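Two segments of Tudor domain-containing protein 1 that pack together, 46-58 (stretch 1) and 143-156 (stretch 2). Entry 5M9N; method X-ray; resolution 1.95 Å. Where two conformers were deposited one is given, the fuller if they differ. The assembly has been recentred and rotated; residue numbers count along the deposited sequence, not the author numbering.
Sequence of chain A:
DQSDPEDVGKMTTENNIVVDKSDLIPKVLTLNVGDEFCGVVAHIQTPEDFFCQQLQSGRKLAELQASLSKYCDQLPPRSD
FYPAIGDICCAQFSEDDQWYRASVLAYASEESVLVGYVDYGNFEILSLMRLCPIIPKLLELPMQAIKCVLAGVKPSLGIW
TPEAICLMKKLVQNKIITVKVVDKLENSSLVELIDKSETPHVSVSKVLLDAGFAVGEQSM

Stretch 1 (46-58) TPEDFFCQQLQSG
Stretch 2, residues 143-156: MQAIKCVLAGVKPS

Backbone hydrogen bonds join the two stretches in pairs. Ile146 N donates to Cys52 O at 2.7 Å, and Cys52 N to Ile146 O at 2.9 Å. Cys148 N donates to Phe50 O at 2.9 Å, and Phe50 N to Cys148 O at 3.3 Å. Between these pairs, Phe51 faces Lys147 without hydrogen bonds, CA to CA 4.7 Å. Strand 49-54 thus runs antiparallel to the strand ending at Leu150, their axes at 128° and 4.6 Å apart at closest approach. Beyond the ladder, in a type I turn from Thr46 to Asp49, Pro47 O accepts from Leu150 N at 2.9 Å.

Lys147 (chi t, p, t, p) curls back, so its NZ donates to Cys148 O at 2.8 Å and weakly to Glu48 O at 3.3 Å. Its salt bridge to Asp49 (chi1 t) is long, NZ to OD1 3.9 Å. Water 1 accepts from Gln54 N at 2.9 Å and donates to Gln144 O at 2.8 Å, bridging the two stretches just past the Cys52-Ile146 pair.

Side chains alternate between faces. Phe50, Cys52, Ile146 and Cys148 share one. The Phe50 ring (chi1 p, chi2 -88°) lies under Cys148 CB, 3.6 Å from its centroid. Cys52 SG and Cys148 SG, both chi1 m, sit 3.9 Å apart, unbonded. On the other face, Lys147 CD covers the Phe51 ring (chi1 m), 4.0 Å from its centroid.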

# COMPACT_ATOMS: atom_id res chain seq x y z
N THR A 46 8.68 3.06 -8.00
CA THR A 46 9.17 4.12 -8.88
C THR A 46 8.17 5.26 -8.79
O THR A 46 7.08 5.09 -8.23
CB THR A 46 9.16 3.70 -10.38
OG1 THR A 46 7.81 3.63 -10.81
CG2 THR A 46 9.80 2.33 -10.60
N PRO A 47 8.44 6.35 -9.49
CA PRO A 47 7.46 7.39 -9.62
C PRO A 47 6.17 7.01 -10.26
O PRO A 47 5.19 7.69 -10.02
CB PRO A 47 8.19 8.45 -10.42
CG PRO A 47 9.60 8.29 -9.99
CD PRO A 47 9.76 6.83 -9.94
N GLU A 48 6.13 5.92 -11.02
CA GLU A 48 4.89 5.41 -11.58
C GLU A 48 4.31 4.25 -10.78
O GLU A 48 3.35 3.65 -11.21
CB GLU A 48 5.14 4.97 -13.06
CG GLU A 48 5.16 6.16 -14.04
CD GLU A 48 6.19 6.06 -15.14
OE1 GLU A 48 6.87 5.01 -15.27
OE2 GLU A 48 6.36 7.04 -15.89
N ASP A 49 4.92 3.89 -9.66
CA ASP A 49 4.45 2.77 -8.86
C ASP A 49 4.77 2.98 -7.38
O ASP A 49 5.86 2.70 -6.94
CB ASP A 49 5.06 1.45 -9.43
CG ASP A 49 4.55 0.23 -8.77
OD1 ASP A 49 3.63 0.24 -7.93
OD2 ASP A 49 5.12 -0.83 -9.06
N PHE A 50 3.84 3.58 -6.64
CA PHE A 50 4.05 3.92 -5.24
C PHE A 50 2.73 3.95 -4.52
O PHE A 50 1.70 3.85 -5.16
CB PHE A 50 4.89 5.19 -5.08
CG PHE A 50 4.19 6.47 -5.45
CD1 PHE A 50 4.21 6.95 -6.75
CD2 PHE A 50 3.54 7.22 -4.48
CE1 PHE A 50 3.56 8.13 -7.12
CE2 PHE A 50 2.90 8.39 -4.84
CZ PHE A 50 2.93 8.86 -6.14
N PHE A 51 2.78 4.09 -3.18
CA PHE A 51 1.61 3.96 -2.31
C PHE A 51 1.58 5.04 -1.28
O PHE A 51 2.60 5.29 -0.67
CB PHE A 51 1.65 2.66 -1.55
CG PHE A 51 1.46 1.47 -2.43
CD1 PHE A 51 2.53 0.88 -3.01
CD2 PHE A 51 0.22 1.03 -2.69
CE1 PHE A 51 2.36 -0.24 -3.84
CE2 PHE A 51 0.01 -0.09 -3.49
CZ PHE A 51 1.08 -0.73 -4.05
N CYS A 52 0.40 5.59 -1.06
CA CYS A 52 0.23 6.66 -0.06
C CYS A 52 -0.79 6.11 0.92
O CYS A 52 -1.59 5.23 0.59
CB CYS A 52 -0.34 7.92 -0.74
SG CYS A 52 0.87 8.68 -1.83
N GLN A 53 -0.72 6.60 2.15
CA GLN A 53 -1.79 6.45 3.09
C GLN A 53 -2.25 7.85 3.55
O GLN A 53 -1.45 8.77 3.61
CB GLN A 53 -1.30 5.71 4.34
CG GLN A 53 -0.69 4.34 4.14
CD GLN A 53 0.04 3.85 5.38
OE1 GLN A 53 0.85 4.58 5.95
NE2 GLN A 53 -0.27 2.63 5.82
N GLN A 54 -3.52 7.92 3.92
CA GLN A 54 -4.13 9.07 4.45
C GLN A 54 -3.63 9.21 5.87
O GLN A 54 -3.66 8.25 6.64
CB GLN A 54 -5.63 8.93 4.42
CG GLN A 54 -6.18 8.81 3.02
CD GLN A 54 -7.66 8.51 2.99
OE1 GLN A 54 -8.22 8.05 3.97
NE2 GLN A 54 -8.29 8.78 1.87
N LEU A 55 -3.17 10.38 6.23
CA LEU A 55 -2.67 10.58 7.59
C LEU A 55 -3.76 10.22 8.61
O LEU A 55 -3.47 9.59 9.62
CB LEU A 55 -2.16 12.00 7.75
CG LEU A 55 -1.62 12.38 9.12
CD1 LEU A 55 -0.63 11.38 9.73
CD2 LEU A 55 -1.02 13.77 9.03
N GLN A 56 -5.01 10.50 8.31
CA GLN A 56 -6.11 10.23 9.26
C GLN A 56 -6.36 8.73 9.54
O GLN A 56 -7.21 8.40 10.37
CB GLN A 56 -7.42 10.94 8.82
CG GLN A 56 -7.59 12.38 9.31
CD GLN A 56 -7.32 13.43 8.24
OE1 GLN A 56 -6.18 13.60 7.83
NE2 GLN A 56 -8.37 14.15 7.80
N SER A 57 -5.58 7.85 8.89
CA SER A 57 -5.58 6.39 9.06
C SER A 57 -4.82 5.80 10.25
O SER A 57 -4.95 4.58 10.49
CB SER A 57 -4.94 5.70 7.79
OG SER A 57 -3.48 5.72 7.80
N GLY A 58 -3.99 6.58 10.92
CA GLY A 58 -3.12 6.05 11.97
C GLY A 58 -3.87 5.28 13.05
O GLY A 58 -3.45 4.17 13.45
N MET A 143 -9.09 -0.87 2.32
CA MET A 143 -7.67 -1.03 2.15
C MET A 143 -6.92 0.31 2.13
O MET A 143 -7.29 1.27 1.42
CB MET A 143 -7.37 -1.82 0.87
CG MET A 143 -7.90 -3.23 0.87
SD MET A 143 -7.52 -4.12 -0.65
CE MET A 143 -8.52 -3.19 -1.79
N GLN A 144 -5.92 0.43 2.97
CA GLN A 144 -5.35 1.74 3.20
C GLN A 144 -4.17 2.18 2.32
O GLN A 144 -3.80 3.35 2.42
CB GLN A 144 -5.01 1.87 4.66
CG GLN A 144 -6.25 1.74 5.56
CD GLN A 144 -7.17 2.94 5.49
OE1 GLN A 144 -6.72 4.09 5.72
NE2 GLN A 144 -8.44 2.71 5.25
N ALA A 145 -3.54 1.29 1.57
CA ALA A 145 -2.40 1.66 0.73
C ALA A 145 -2.99 2.10 -0.59
O ALA A 145 -3.69 1.33 -1.24
CB ALA A 145 -1.46 0.50 0.50
N ILE A 146 -2.84 3.37 -0.92
CA ILE A 146 -3.45 3.91 -2.12
C ILE A 146 -2.40 3.86 -3.23
O ILE A 146 -1.35 4.47 -3.09
CB ILE A 146 -3.93 5.34 -1.91
CG1 ILE A 146 -5.05 5.39 -0.86
CG2 ILE A 146 -4.49 5.92 -3.19
CD1 ILE A 146 -4.97 6.65 -0.04
N LYS A 147 -2.69 3.12 -4.32
CA LYS A 147 -1.76 2.97 -5.41
C LYS A 147 -1.79 4.19 -6.33
O LYS A 147 -2.84 4.59 -6.80
CB LYS A 147 -2.09 1.71 -6.22
CG LYS A 147 -1.16 1.51 -7.40
CD LYS A 147 0.30 1.54 -6.98
CE LYS A 147 1.16 1.62 -8.22
NZ LYS A 147 0.84 2.63 -9.28
N CYS A 148 -0.61 4.74 -6.58
CA CYS A 148 -0.43 6.00 -7.22
C CYS A 148 0.58 5.95 -8.34
O CYS A 148 1.54 5.17 -8.30
CB CYS A 148 0.08 7.03 -6.19
SG CYS A 148 -1.13 7.37 -4.90
N VAL A 149 0.37 6.84 -9.31
CA VAL A 149 1.30 7.17 -10.34
C VAL A 149 1.46 8.70 -10.33
O VAL A 149 0.49 9.40 -10.26
CB VAL A 149 0.65 6.83 -11.68
CG1 VAL A 149 1.53 7.29 -12.85
CG2 VAL A 149 0.32 5.36 -11.74
N LEU A 150 2.70 9.17 -10.42
CA LEU A 150 3.00 10.57 -10.31
C LEU A 150 2.65 11.27 -11.63
O LEU A 150 3.18 10.90 -12.66
CB LEU A 150 4.48 10.76 -9.95
CG LEU A 150 4.75 12.22 -9.53
CD1 LEU A 150 4.15 12.52 -8.16
CD2 LEU A 150 6.22 12.57 -9.50
N ALA A 151 1.71 12.23 -11.58
CA ALA A 151 1.23 13.04 -12.75
C ALA A 151 2.30 13.87 -13.43
O ALA A 151 3.20 14.40 -12.78
CB ALA A 151 0.09 14.00 -12.34
N GLY A 152 2.17 13.95 -14.76
CA GLY A 152 2.90 14.90 -15.59
C GLY A 152 4.33 14.53 -15.94
O GLY A 152 5.02 15.35 -16.53
N VAL A 153 4.78 13.32 -15.60
CA VAL A 153 6.19 12.96 -15.76
C VAL A 153 6.37 11.61 -16.41
O VAL A 153 5.55 10.73 -16.25
CB VAL A 153 7.00 12.95 -14.45
CG1 VAL A 153 7.16 14.35 -13.93
CG2 VAL A 153 6.43 11.97 -13.39
N LYS A 154 7.46 11.51 -17.17
CA LYS A 154 7.97 10.25 -17.73
C LYS A 154 9.45 10.21 -17.44
O LYS A 154 10.10 11.27 -17.36
CB LYS A 154 7.85 10.25 -19.23
CG LYS A 154 6.47 10.43 -19.81
CD LYS A 154 6.54 11.12 -21.18
CE LYS A 154 7.50 10.44 -22.16
NZ LYS A 154 7.18 10.83 -23.55
N PRO A 155 10.02 9.00 -17.32
CA PRO A 155 11.45 8.88 -17.03
C PRO A 155 12.29 9.37 -18.20
O PRO A 155 12.07 8.87 -19.32
CB PRO A 155 11.66 7.37 -16.87
CG PRO A 155 10.47 6.72 -17.48
CD PRO A 155 9.35 7.69 -17.43
N SER A 156 13.24 10.27 -17.98
CA SER A 156 13.90 10.94 -19.13
C SER A 156 14.77 10.00 -19.97
O SER A 156 15.13 10.37 -21.06
CB SER A 156 14.68 12.20 -18.74
OG SER A 156 15.96 11.92 -18.21
O HOH W 1 -5.05 5.46 3.77
O HOH W 2 -7.71 6.59 6.76